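Local coordinates for protein TP_0956 (Treponema pallidum subsp. pallidum, PDB 3U64) that probably serves as the lipoprotein T-component of a TRAP transporter, a tetratricopeptide-repeat protein thought to work through protein-protein interactions in substrate uptake, at residues R112-A117 with T160-A165; T154-G159 with G199-V204; S235-D240 with E272-N277; E261-A266 with W290-V295. One frame throughout, in Å; residues are numbered along the deposited sequence.

Contact 1: residues R112-A117 with T160-A165; sequences RGARYA and TGYVAA
Ala114 and Gly161 meet where two nearly antiparallel helices of the tetratricopeptide-repeat fold come close, their local axes 8.2 Å apart and their N-to-C directions 161° from each other. The tight half of the contact is built from small residues. Ala114 points its methyl group at the other helix, and CB lies 3.9 Å from Gly161 CA; Gly161 sets only its backbone against that methyl, and the CA atoms of Ala114 and Gly161 are 4.7 Å apart. The phenol of Tyr162 closes one flank. Its CG stands anti to its own carbonyl carbon (chi1 -81°), which brings the ring back toward helix 96-124 and lays one face on Ala114 CB, a CH-pi contact at 4.0 Å from methyl to ring centroid. The methyl sits off-centre, nearer the CD1-CE1 side, while Leu111, Thr178 and Ala182 also pack against this tyrosine.

The looser side belongs to Arg115. This exposed residue runs extended across the end of the phenol, touching it with its aliphatic base and making no polar bond to it. NE is buried there without a partner in the model, and the nearest approach is Arg115 CG to Tyr162 OH, 3.6 Å.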
loop_
_atom_site.group_PDB
_atom_site.type_symbol
_atom_site.label_atom_id
_atom_site.label_comp_id
_atom_site.label_asym_id
_atom_site.label_seq_id
_atom_site.Cartn_x
_atom_site.Cartn_y
_atom_site.Cartn_z
ATOM N N ARG A 112 -2.805 -19.115 -8.753
ATOM C CA ARG A 112 -2.788 -18.112 -9.819
ATOM C C ARG A 112 -1.356 -17.979 -10.317
ATOM O O ARG A 112 -1.114 -17.910 -11.523
ATOM C CB ARG A 112 -3.321 -16.756 -9.326
ATOM C CG ARG A 112 -3.306 -15.630 -10.380
ATOM C CD ARG A 112 -3.520 -14.247 -9.755
ATOM N NE ARG A 112 -4.801 -14.168 -9.053
ATOM C CZ ARG A 112 -5.287 -13.071 -8.477
ATOM N NH1 ARG A 112 -4.614 -11.934 -8.511
ATOM N NH2 ARG A 112 -6.455 -13.113 -7.861
ATOM N N GLY A 113 -0.413 -17.940 -9.372
ATOM C CA GLY A 113 1.002 -17.869 -9.685
ATOM C C GLY A 113 1.453 -19.071 -10.494
ATOM O O GLY A 113 2.123 -18.924 -11.519
ATOM N N ALA A 114 1.064 -20.269 -10.064
ATOM C CA ALA A 114 1.483 -21.471 -10.795
ATOM C C ALA A 114 0.943 -21.480 -12.217
ATOM O O ALA A 114 1.637 -21.896 -13.146
ATOM C CB ALA A 114 1.072 -22.728 -10.073
ATOM N N ARG A 115 -0.296 -21.014 -12.378
ATOM C CA ARG A 115 -0.961 -21.022 -13.674
ATOM C C ARG A 115 -0.377 -19.975 -14.626
ATOM O O ARG A 115 -0.320 -20.188 -15.842
ATOM C CB ARG A 115 -2.469 -20.800 -13.507
ATOM C CG ARG A 115 -3.168 -21.946 -12.808
ATOM C CD ARG A 115 -4.667 -21.718 -12.629
ATOM N NE ARG A 115 -5.168 -22.557 -11.541
ATOM C CZ ARG A 115 -6.452 -22.786 -11.290
ATOM N NH1 ARG A 115 -7.387 -22.244 -12.065
ATOM N NH2 ARG A 115 -6.799 -23.568 -10.272
ATOM N N TYR A 116 0.019 -18.830 -14.074
ATOM C CA TYR A 116 0.727 -17.828 -14.857
ATOM C C TYR A 116 2.057 -18.381 -15.381
ATOM O O TYR A 116 2.382 -18.204 -16.551
ATOM C CB TYR A 116 0.970 -16.564 -14.028
ATOM C CG TYR A 116 -0.202 -15.616 -13.997
ATOM C CD1 TYR A 116 -1.099 -15.545 -15.055
ATOM C CD2 TYR A 116 -0.402 -14.776 -12.916
ATOM C CE1 TYR A 116 -2.183 -14.664 -15.022
ATOM C CE2 TYR A 116 -1.470 -13.894 -12.876
ATOM C CZ TYR A 116 -2.352 -13.839 -13.922
ATOM O OH TYR A 116 -3.401 -12.956 -13.861
ATOM N N ALA A 117 2.822 -19.056 -14.523
ATOM C CA ALA A 117 4.125 -19.594 -14.941
ATOM C C ALA A 117 3.936 -20.721 -15.946
ATOM O O ALA A 117 4.697 -20.860 -16.916
ATOM C CB ALA A 117 4.954 -20.066 -13.734
ATOM N N THR A 160 6.407 -25.695 -7.744
ATOM C CA THR A 160 6.411 -25.119 -6.390
ATOM C C THR A 160 5.060 -24.506 -6.042
ATOM O O THR A 160 4.565 -24.697 -4.941
ATOM C CB THR A 160 7.494 -24.069 -6.241
ATOM O OG1 THR A 160 8.775 -24.691 -6.425
ATOM C CG2 THR A 160 7.433 -23.374 -4.867
ATOM N N GLY A 161 4.469 -23.770 -6.990
ATOM C CA GLY A 161 3.172 -23.149 -6.774
ATOM C C GLY A 161 2.118 -24.173 -6.400
ATOM O O GLY A 161 1.353 -23.992 -5.448
ATOM N N TYR A 162 2.089 -25.276 -7.137
ATOM C CA TYR A 162 1.095 -26.313 -6.883
ATOM C C TYR A 162 1.332 -27.045 -5.550
ATOM O O TYR A 162 0.390 -27.280 -4.796
ATOM C CB TYR A 162 0.992 -27.290 -8.064
ATOM C CG TYR A 162 0.139 -26.777 -9.216
ATOM C CD1 TYR A 162 0.720 -26.375 -10.414
ATOM C CD2 TYR A 162 -1.242 -26.684 -9.098
ATOM C CE1 TYR A 162 -0.050 -25.896 -11.468
ATOM C CE2 TYR A 162 -2.028 -26.225 -10.157
ATOM C CZ TYR A 162 -1.427 -25.828 -11.336
ATOM O OH TYR A 162 -2.199 -25.357 -12.391
ATOM N N VAL A 163 2.587 -27.381 -5.261
ATOM C CA VAL A 163 2.941 -27.984 -3.981
ATOM C C VAL A 163 2.642 -27.054 -2.798
ATOM O O VAL A 163 2.211 -27.514 -1.740
ATOM C CB VAL A 163 4.435 -28.386 -3.950
ATOM C CG1 VAL A 163 4.904 -28.574 -2.537
ATOM C CG2 VAL A 163 4.657 -29.658 -4.773
ATOM N N ALA A 164 2.874 -25.750 -2.969
ATOM C CA ALA A 164 2.579 -24.805 -1.897
ATOM C C ALA A 164 1.055 -24.702 -1.713
ATOM O O ALA A 164 0.570 -24.568 -0.579
ATOM C CB ALA A 164 3.210 -23.429 -2.159
ATOM N N ALA A 165 0.295 -24.801 -2.810
ATOM C CA ALA A 165 -1.169 -24.759 -2.672
ATOM C C ALA A 165 -1.683 -26.011 -1.969
ATOM O O ALA A 165 -2.592 -25.938 -1.143
ATOM C CB ALA A 165 -1.868 -24.567 -4.033
#

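Contact 2: residues T154-G159 with G199-V204; sequences TLYWVG and GAVWNV
Tyr156 reaches from helix 152-166 onto helix 196-211 and carries this contact almost alone, meeting Ala200, Val201 and Val204 along one side of its ring. With CG anti to the backbone N (chi1 166°), the phenol extends from one helix to the other, their local axes being 10.6 Å apart. The three aliphatic partners approach it obliquely. Val201 and the tyrosine run antiparallel to each other, so that CG2 of the valine meets the inner part of the ring, 3.9 Å from Tyr156 CD1. One turn further on, Val204 comes in at a slant, its CG2 lying 3.8 Å from Tyr156 CE1. In both valines CG2, the methyl beside the backbone N, makes the touch. Ala200 takes the outer end, with CB 3.9 Å from Tyr156 OH.

The helices run in nearly the same direction, 21° apart, as alternate helices do in the stacked helical hairpins of a tetratricopeptide-repeat protein; helix 176-192 lies between them in the chain, and its Leu186 and Cys190 pack on Val204 and Val201 respectively. Beyond the apolar part a water completes the span. Tyr156 OH donates to it at 2.9 Å, and the water in turn donates to Ala200 O and to Asn203 OD1, 3.2 Å away from the latter. Asn203 ND2, on the same amide, is hydrogen-bonded to Thr244 OG1 on helix 240-250.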
loop_
_atom_site.group_PDB
_atom_site.type_symbol
_atom_site.label_atom_id
_atom_site.label_comp_id
_atom_site.label_asym_id
_atom_site.label_seq_id
_atom_site.Cartn_x
_atom_site.Cartn_y
_atom_site.Cartn_z
ATOM N N THR A 154 10.900 -22.587 -15.235
ATOM C CA THR A 154 9.443 -22.632 -15.319
ATOM C C THR A 154 8.903 -23.850 -14.575
ATOM O O THR A 154 7.944 -23.744 -13.803
ATOM C CB THR A 154 8.967 -22.607 -16.802
ATOM O OG1 THR A 154 9.597 -21.511 -17.473
ATOM C CG2 THR A 154 7.446 -22.448 -16.901
ATOM N N LEU A 155 9.537 -24.998 -14.797
ATOM C CA LEU A 155 9.152 -26.241 -14.133
ATOM C C LEU A 155 9.170 -26.050 -12.622
ATOM O O LEU A 155 8.257 -26.477 -11.895
ATOM C CB LEU A 155 10.108 -27.377 -14.550
ATOM C CG LEU A 155 9.885 -27.763 -16.010
ATOM C CD1 LEU A 155 10.952 -28.705 -16.533
ATOM C CD2 LEU A 155 8.514 -28.379 -16.162
ATOM N N TYR A 156 10.221 -25.386 -12.157
ATOM C CA TYR A 156 10.443 -25.197 -10.733
ATOM C C TYR A 156 9.319 -24.371 -10.118
ATOM O O TYR A 156 8.792 -24.735 -9.077
ATOM C CB TYR A 156 11.800 -24.524 -10.471
ATOM C CG TYR A 156 11.947 -23.993 -9.043
ATOM C CD1 TYR A 156 12.112 -24.859 -7.970
ATOM C CD2 TYR A 156 11.908 -22.629 -8.774
ATOM C CE1 TYR A 156 12.226 -24.391 -6.673
ATOM C CE2 TYR A 156 12.022 -22.145 -7.470
ATOM C CZ TYR A 156 12.175 -23.033 -6.423
ATOM O OH TYR A 156 12.289 -22.573 -5.124
ATOM N N TRP A 157 8.965 -23.260 -10.767
ATOM C CA TRP A 157 7.980 -22.340 -10.215
ATOM C C TRP A 157 6.555 -22.899 -10.268
ATOM O O TRP A 157 5.819 -22.807 -9.291
ATOM C CB TRP A 157 8.112 -20.936 -10.839
ATOM C CG TRP A 157 9.257 -20.194 -10.172
ATOM C CD1 TRP A 157 10.482 -19.914 -10.703
ATOM C CD2 TRP A 157 9.288 -19.715 -8.814
ATOM N NE1 TRP A 157 11.258 -19.258 -9.774
ATOM C CE2 TRP A 157 10.561 -19.144 -8.604
ATOM C CE3 TRP A 157 8.358 -19.706 -7.767
ATOM C CZ2 TRP A 157 10.923 -18.550 -7.385
ATOM C CZ3 TRP A 157 8.728 -19.129 -6.545
ATOM C CH2 TRP A 157 10.002 -18.561 -6.369
ATOM N N VAL A 158 6.200 -23.532 -11.386
ATOM C CA VAL A 158 4.899 -24.183 -11.530
ATOM C C VAL A 158 4.746 -25.283 -10.483
ATOM O O VAL A 158 3.763 -25.306 -9.734
ATOM C CB VAL A 158 4.704 -24.787 -12.953
ATOM C CG1 VAL A 158 3.448 -25.614 -13.002
ATOM C CG2 VAL A 158 4.642 -23.681 -13.995
ATOM N N GLY A 159 5.730 -26.178 -10.415
ATOM C CA GLY A 159 5.693 -27.265 -9.453
ATOM C C GLY A 159 5.615 -26.727 -8.028
ATOM O O GLY A 159 4.857 -27.238 -7.187
ATOM N N GLY A 199 20.471 -25.691 -5.751
ATOM C CA GLY A 199 19.680 -26.821 -5.292
ATOM C C GLY A 199 18.260 -26.503 -4.829
ATOM O O GLY A 199 17.657 -27.299 -4.114
ATOM N N ALA A 200 17.712 -25.361 -5.241
ATOM C CA ALA A 200 16.374 -24.949 -4.792
ATOM C C ALA A 200 15.262 -25.989 -5.033
ATOM O O ALA A 200 14.301 -26.085 -4.248
ATOM C CB ALA A 200 15.988 -23.629 -5.435
ATOM N N VAL A 201 15.374 -26.747 -6.125
ATOM C CA VAL A 201 14.377 -27.770 -6.436
ATOM C C VAL A 201 14.358 -28.871 -5.363
ATOM O O VAL A 201 13.295 -29.312 -4.937
ATOM C CB VAL A 201 14.601 -28.416 -7.816
ATOM C CG1 VAL A 201 13.365 -29.234 -8.222
ATOM C CG2 VAL A 201 14.916 -27.357 -8.853
ATOM N N TRP A 202 15.545 -29.302 -4.936
ATOM C CA TRP A 202 15.671 -30.350 -3.939
ATOM C C TRP A 202 15.057 -29.927 -2.636
ATOM O O TRP A 202 14.563 -30.763 -1.873
ATOM C CB TRP A 202 17.138 -30.685 -3.698
ATOM C CG TRP A 202 17.804 -31.164 -4.922
ATOM C CD1 TRP A 202 18.720 -30.493 -5.669
ATOM C CD2 TRP A 202 17.584 -32.416 -5.575
ATOM N NE1 TRP A 202 19.099 -31.254 -6.743
ATOM C CE2 TRP A 202 18.424 -32.446 -6.707
ATOM C CE3 TRP A 202 16.782 -33.527 -5.299
ATOM C CZ2 TRP A 202 18.484 -33.547 -7.571
ATOM C CZ3 TRP A 202 16.839 -34.621 -6.163
ATOM C CH2 TRP A 202 17.684 -34.616 -7.286
ATOM N N ASN A 203 15.122 -28.627 -2.374
ATOM C CA ASN A 203 14.532 -28.061 -1.173
ATOM C C ASN A 203 13.004 -28.238 -1.164
ATOM O O ASN A 203 12.429 -28.739 -0.195
ATOM C CB ASN A 203 14.937 -26.584 -1.025
ATOM C CG ASN A 203 14.423 -25.967 0.262
ATOM O OD1 ASN A 203 13.675 -24.986 0.248
ATOM N ND2 ASN A 203 14.797 -26.560 1.380
ATOM N N VAL A 204 12.347 -27.840 -2.249
ATOM C CA VAL A 204 10.900 -28.015 -2.338
ATOM C C VAL A 204 10.524 -29.502 -2.307
ATOM O O VAL A 204 9.544 -29.876 -1.678
ATOM C CB VAL A 204 10.311 -27.325 -3.574
ATOM C CG1 VAL A 204 8.824 -27.583 -3.660
ATOM C CG2 VAL A 204 10.586 -25.832 -3.517
HETATM O O HOH W 1 13.237 -23.643 -2.591
#

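Contact 3: residues S235-D240 with E272-N277; sequences SAHDPD and ESVPHN
His237 and Val274 mark the nearest approach of two irregular interhelical segments, their CA atoms 6.0 Å apart, with His237 occupying the third position of a type I beta turn from Ser235 to Asp238. An ST turn is laid over it: Ser235 OG accepts from His237 N at 3.0 Å, which ties the histidine backbone back to the serine. His237 points its CB toward 272-277, and its imidazole does most of the touching. One face receives Pro275 CD, a CH-pi contact 4.2 Å from the centroid, with the methylene displaced toward the ring rim near ND1. Nearer the backbone, His237 CB rests 4.0 Å from Val274 CG1. The far end of the imidazole lies more loosely by the main chain, NE2 being 4.1 Å from Ser273 O, too far for a bond. Val274 also packs on Ile269 of the preceding loop and on Val281 of helix 278-293. Further along the first loop Asp238 OD1 accepts from Asp240 N at 2.9 Å, the donor lying well above the carboxylate plane. The contact thus joins two loops that each lead into a helix, one of them capped by Asp238, at a surface edge of the tetratricopeptide-repeat helical array.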
loop_
_atom_site.group_PDB
_atom_site.type_symbol
_atom_site.label_atom_id
_atom_site.label_comp_id
_atom_site.label_asym_id
_atom_site.label_seq_id
_atom_site.Cartn_x
_atom_site.Cartn_y
_atom_site.Cartn_z
ATOM N N SER A 235 24.162 -22.848 -0.382
ATOM C CA SER A 235 25.117 -21.908 0.192
ATOM C C SER A 235 25.160 -21.938 1.725
ATOM O O SER A 235 24.133 -22.098 2.400
ATOM C CB SER A 235 24.768 -20.486 -0.267
ATOM O OG SER A 235 25.675 -19.537 0.267
ATOM N N ALA A 236 26.362 -21.754 2.259
ATOM C CA ALA A 236 26.576 -21.538 3.682
ATOM C C ALA A 236 25.825 -20.299 4.195
ATOM O O ALA A 236 25.562 -20.184 5.394
ATOM C CB ALA A 236 28.077 -21.389 3.968
ATOM N N HIS A 237 25.519 -19.366 3.292
ATOM C CA HIS A 237 24.803 -18.135 3.639
ATOM C C HIS A 237 23.298 -18.339 3.556
ATOM O O HIS A 237 22.522 -17.393 3.727
ATOM C CB HIS A 237 25.188 -16.999 2.688
ATOM C CG HIS A 237 26.579 -16.487 2.887
ATOM N ND1 HIS A 237 27.593 -16.715 1.979
ATOM C CD2 HIS A 237 27.126 -15.763 3.892
ATOM C CE1 HIS A 237 28.704 -16.145 2.414
ATOM N NE2 HIS A 237 28.449 -15.564 3.573
ATOM N N ASP A 238 22.887 -19.569 3.259
ATOM C CA ASP A 238 21.476 -19.870 3.108
ATOM C C ASP A 238 20.888 -20.462 4.396
ATOM O O ASP A 238 21.344 -21.503 4.864
ATOM C CB ASP A 238 21.263 -20.844 1.953
ATOM C CG ASP A 238 19.831 -21.351 1.893
ATOM O OD1 ASP A 238 18.911 -20.545 2.182
ATOM O OD2 ASP A 238 19.623 -22.551 1.583
ATOM N N PRO A 239 19.874 -19.798 4.971
ATOM C CA PRO A 239 19.237 -20.290 6.204
ATOM C C PRO A 239 18.197 -21.361 5.917
ATOM O O PRO A 239 17.881 -22.168 6.787
ATOM C CB PRO A 239 18.542 -19.046 6.775
ATOM C CG PRO A 239 18.931 -17.907 5.900
ATOM C CD PRO A 239 19.385 -18.467 4.597
ATOM N N ASP A 240 17.689 -21.370 4.691
ATOM C CA ASP A 240 16.559 -22.225 4.327
ATOM C C ASP A 240 16.846 -23.699 4.394
ATOM O O ASP A 240 15.979 -24.470 4.787
ATOM C CB ASP A 240 16.040 -21.875 2.935
ATOM C CG ASP A 240 15.202 -20.628 2.949
ATOM O OD1 ASP A 240 14.239 -20.579 3.749
ATOM O OD2 ASP A 240 15.523 -19.687 2.202
ATOM N N GLU A 272 23.761 -8.955 6.743
ATOM C CA GLU A 272 24.608 -7.918 6.170
ATOM C C GLU A 272 25.774 -8.485 5.344
ATOM O O GLU A 272 26.373 -7.764 4.548
ATOM C CB GLU A 272 25.131 -6.982 7.271
ATOM C CG GLU A 272 24.035 -6.241 8.023
ATOM C CD GLU A 272 23.038 -5.571 7.086
ATOM O OE1 GLU A 272 23.447 -5.145 5.983
ATOM O OE2 GLU A 272 21.841 -5.479 7.442
ATOM N N SER A 273 26.087 -9.767 5.534
ATOM C CA SER A 273 27.241 -10.405 4.882
ATOM C C SER A 273 26.877 -11.192 3.627
ATOM O O SER A 273 27.754 -11.573 2.858
ATOM C CB SER A 273 27.946 -11.352 5.852
ATOM O OG SER A 273 28.657 -10.638 6.844
ATOM N N VAL A 274 25.592 -11.460 3.432
ATOM C CA VAL A 274 25.174 -12.285 2.308
ATOM C C VAL A 274 25.369 -11.568 0.976
ATOM O O VAL A 274 25.157 -10.358 0.864
ATOM C CB VAL A 274 23.717 -12.753 2.446
ATOM C CG1 VAL A 274 23.525 -13.505 3.743
ATOM C CG2 VAL A 274 22.762 -11.564 2.356
ATOM N N PRO A 275 25.772 -12.321 -0.048
ATOM C CA PRO A 275 26.052 -11.742 -1.369
ATOM C C PRO A 275 24.787 -11.216 -2.044
ATOM O O PRO A 275 24.846 -10.299 -2.849
ATOM C CB PRO A 275 26.616 -12.923 -2.165
ATOM C CG PRO A 275 26.832 -14.036 -1.172
ATOM C CD PRO A 275 25.933 -13.784 -0.023
ATOM N N HIS A 276 23.645 -11.810 -1.723
ATOM C CA HIS A 276 22.387 -11.331 -2.271
ATOM C C HIS A 276 21.207 -11.949 -1.528
ATOM O O HIS A 276 21.399 -12.770 -0.627
ATOM C CB HIS A 276 22.304 -11.599 -3.780
ATOM C CG HIS A 276 22.175 -13.047 -4.130
ATOM N ND1 HIS A 276 22.794 -14.046 -3.408
ATOM C CD2 HIS A 276 21.486 -13.668 -5.117
ATOM C CE1 HIS A 276 22.492 -15.220 -3.936
ATOM N NE2 HIS A 276 21.702 -15.018 -4.975
ATOM N N ASN A 277 19.998 -11.533 -1.903
ATOM C CA ASN A 277 18.759 -11.961 -1.243
ATOM C C ASN A 277 18.699 -11.708 0.259
ATOM O O ASN A 277 18.065 -12.453 1.012
ATOM C CB ASN A 277 18.418 -13.416 -1.589
ATOM C CG ASN A 277 17.904 -13.561 -3.024
ATOM O OD1 ASN A 277 17.447 -12.589 -3.627
ATOM N ND2 ASN A 277 17.982 -14.769 -3.570
#

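Contact 4: residues E261-A266 with W290-V295; sequences EALDRA and WLKAHV
Lys292 and Asp264 are brought together by bends in the lysine chain: after an extended start it turns at chi3 (84°) and again at chi4 (74°), which swings NZ over the aspartate. Asp264 has CG beside its backbone N and anti to its carbonyl carbon, and the carboxylate comes nearer to the other helix than its CB direction alone would suggest. The lysine lies across the aspartate side chain. Lys292 NZ donates to Asp264 OD1 at 3.1 Å in a salt bridge, arriving from above the carboxylate plane, 54° out of it; OD2 of Asp264 stays more remote, 4.1 Å from Lys292 NZ. The ammonium has a second anionic partner in Asp260, one turn earlier on helix 256-268, so two acidic groups share the lysine, which would be expected to stabilise its positive charge.

Beside this salt bridge the contact is apolar. Leu263 and the methylene part of Lys292 lie alongside each other, pointing opposite ways, and Leu263 CD1 lies 3.6 Å from Lys292 CG. The same methyl also touches Leu291 CB at 3.7 Å, while the leucine side chains are set roughly perpendicular and their other ends meet more loosely, CD2 of Leu263 being 4.1 Å from CD1 of Leu291. Phe259 and Phe298 also pack on Leu291, and Ala246 and Ala288 on Leu263. A buried leucine pair edged by a salt bridge here joins two consecutive helices, 256-268 and 278-293, of the C-terminal part of the tetratricopeptide-repeat array.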
loop_
_atom_site.group_PDB
_atom_site.type_symbol
_atom_site.label_atom_id
_atom_site.label_comp_id
_atom_site.label_asym_id
_atom_site.label_seq_id
_atom_site.Cartn_x
_atom_site.Cartn_y
_atom_site.Cartn_z
ATOM N N GLU A 261 20.178 -27.323 16.882
ATOM C CA GLU A 261 21.412 -27.034 16.150
ATOM C C GLU A 261 21.134 -26.414 14.785
ATOM O O GLU A 261 21.754 -25.425 14.405
ATOM C CB GLU A 261 22.232 -28.306 15.940
ATOM C CG GLU A 261 22.878 -28.874 17.195
ATOM C CD GLU A 261 23.705 -30.135 16.920
ATOM O OE1 GLU A 261 23.774 -30.582 15.751
ATOM O OE2 GLU A 261 24.292 -30.672 17.883
ATOM N N ALA A 262 20.222 -27.017 14.032
ATOM C CA ALA A 262 19.975 -26.575 12.667
ATOM C C ALA A 262 19.509 -25.124 12.662
ATOM O O ALA A 262 19.997 -24.301 11.869
ATOM C CB ALA A 262 18.961 -27.479 11.981
ATOM N N LEU A 263 18.582 -24.807 13.561
ATOM C CA LEU A 263 18.055 -23.442 13.658
ATOM C C LEU A 263 19.093 -22.464 14.199
ATOM O O LEU A 263 19.093 -21.281 13.843
ATOM C CB LEU A 263 16.793 -23.398 14.513
ATOM C CG LEU A 263 15.628 -24.242 13.985
ATOM C CD1 LEU A 263 14.420 -24.174 14.928
ATOM C CD2 LEU A 263 15.247 -23.800 12.580
ATOM N N ASP A 264 19.979 -22.950 15.058
ATOM C CA ASP A 264 21.078 -22.104 15.516
ATOM C C ASP A 264 21.986 -21.766 14.338
ATOM O O ASP A 264 22.488 -20.650 14.224
ATOM C CB ASP A 264 21.877 -22.781 16.624
ATOM C CG ASP A 264 21.201 -22.669 17.982
ATOM O OD1 ASP A 264 20.279 -21.840 18.126
ATOM O OD2 ASP A 264 21.599 -23.411 18.905
ATOM N N ARG A 265 22.188 -22.734 13.456
ATOM C CA ARG A 265 22.935 -22.471 12.237
ATOM C C ARG A 265 22.215 -21.469 11.319
ATOM O O ARG A 265 22.847 -20.555 10.811
ATOM C CB ARG A 265 23.285 -23.774 11.521
ATOM C CG ARG A 265 24.362 -24.549 12.261
ATOM C CD ARG A 265 24.875 -25.724 11.466
ATOM N NE ARG A 265 23.932 -26.836 11.489
ATOM C CZ ARG A 265 24.177 -28.020 12.043
ATOM N NH1 ARG A 265 25.352 -28.263 12.620
ATOM N NH2 ARG A 265 23.243 -28.965 12.010
ATOM N N ALA A 266 20.901 -21.619 11.143
ATOM C CA ALA A 266 20.121 -20.643 10.361
ATOM C C ALA A 266 20.272 -19.239 10.926
ATOM O O ALA A 266 20.399 -18.282 10.178
ATOM C CB ALA A 266 18.636 -21.025 10.311
ATOM N N TRP A 290 10.760 -18.054 15.122
ATOM C CA TRP A 290 9.434 -18.519 15.528
ATOM C C TRP A 290 9.432 -20.016 15.871
ATOM O O TRP A 290 8.872 -20.430 16.878
ATOM C CB TRP A 290 8.436 -18.242 14.418
ATOM C CG TRP A 290 7.047 -18.664 14.717
ATOM C CD1 TRP A 290 6.099 -17.946 15.384
ATOM C CD2 TRP A 290 6.420 -19.890 14.324
ATOM N NE1 TRP A 290 4.923 -18.654 15.444
ATOM C CE2 TRP A 290 5.094 -19.854 14.803
ATOM C CE3 TRP A 290 6.852 -21.019 13.620
ATOM C CZ2 TRP A 290 4.194 -20.907 14.602
ATOM C CZ3 TRP A 290 5.959 -22.070 13.426
ATOM C CH2 TRP A 290 4.644 -22.004 13.912
ATOM N N LEU A 291 10.060 -20.819 15.021
ATOM C CA LEU A 291 10.187 -22.246 15.277
ATOM C C LEU A 291 10.827 -22.505 16.636
ATOM O O LEU A 291 10.304 -23.291 17.427
ATOM C CB LEU A 291 10.984 -22.929 14.165
ATOM C CG LEU A 291 10.251 -23.133 12.837
ATOM C CD1 LEU A 291 11.217 -23.557 11.741
ATOM C CD2 LEU A 291 9.123 -24.158 12.994
ATOM N N LYS A 292 11.948 -21.837 16.914
ATOM C CA LYS A 292 12.599 -21.985 18.216
ATOM C C LYS A 292 11.654 -21.623 19.370
ATOM O O LYS A 292 11.551 -22.367 20.346
ATOM C CB LYS A 292 13.900 -21.181 18.310
ATOM C CG LYS A 292 15.046 -21.771 17.514
ATOM C CD LYS A 292 16.353 -21.122 17.862
ATOM C CE LYS A 292 16.974 -21.756 19.097
ATOM N NZ LYS A 292 17.551 -23.113 18.829
ATOM N N ALA A 293 10.957 -20.495 19.253
ATOM C CA ALA A 293 10.019 -20.079 20.306
ATOM C C ALA A 293 8.919 -21.123 20.527
ATOM O O ALA A 293 8.453 -21.318 21.648
ATOM C CB ALA A 293 9.406 -18.713 19.990
ATOM N N HIS A 294 8.527 -21.798 19.452
ATOM C CA HIS A 294 7.457 -22.783 19.517
ATOM C C HIS A 294 7.932 -24.232 19.574
ATOM O O HIS A 294 7.190 -25.146 19.209
ATOM C CB HIS A 294 6.521 -22.608 18.330
ATOM C CG HIS A 294 5.615 -21.430 18.462
ATOM N ND1 HIS A 294 4.254 -21.554 18.636
ATOM C CD2 HIS A 294 5.875 -20.103 18.468
ATOM C CE1 HIS A 294 3.714 -20.355 18.733
ATOM N NE2 HIS A 294 4.675 -19.455 18.634
ATOM N N VAL A 295 9.154 -24.450 20.039
ATOM C CA VAL A 295 9.713 -25.801 20.010
ATOM C C VAL A 295 8.826 -26.801 20.766
ATOM O O VAL A 295 8.640 -27.936 20.326
ATOM C CB VAL A 295 11.150 -25.818 20.558
ATOM C CG1 VAL A 295 11.199 -25.183 21.954
ATOM C CG2 VAL A 295 11.725 -27.253 20.541
#

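Overall arrangement
From the N terminus, contact 1 opens on helix 96-124 and closes on helix 152-166. Contact 2 starts on that second helix before contact 1 has closed, so the two cross; they share helix 152-166 and touch through Ala117 and Thr154, and contact 2 closes on helix 196-211. Contacts 3 and 4 follow in series and cross in turn, joining the loops before helices 240-250 and 278-293 and then helices 256-268 and 278-293; Pro239 O meets Ala266 CB between them. Contacts 2 and 3, with centres about 19 Å apart, just touch at Asn203 and Asp240. Contacts 1 and 2 lie near the centre of the chain, contacts 3 and 4 farther out, toward the C-terminal helices.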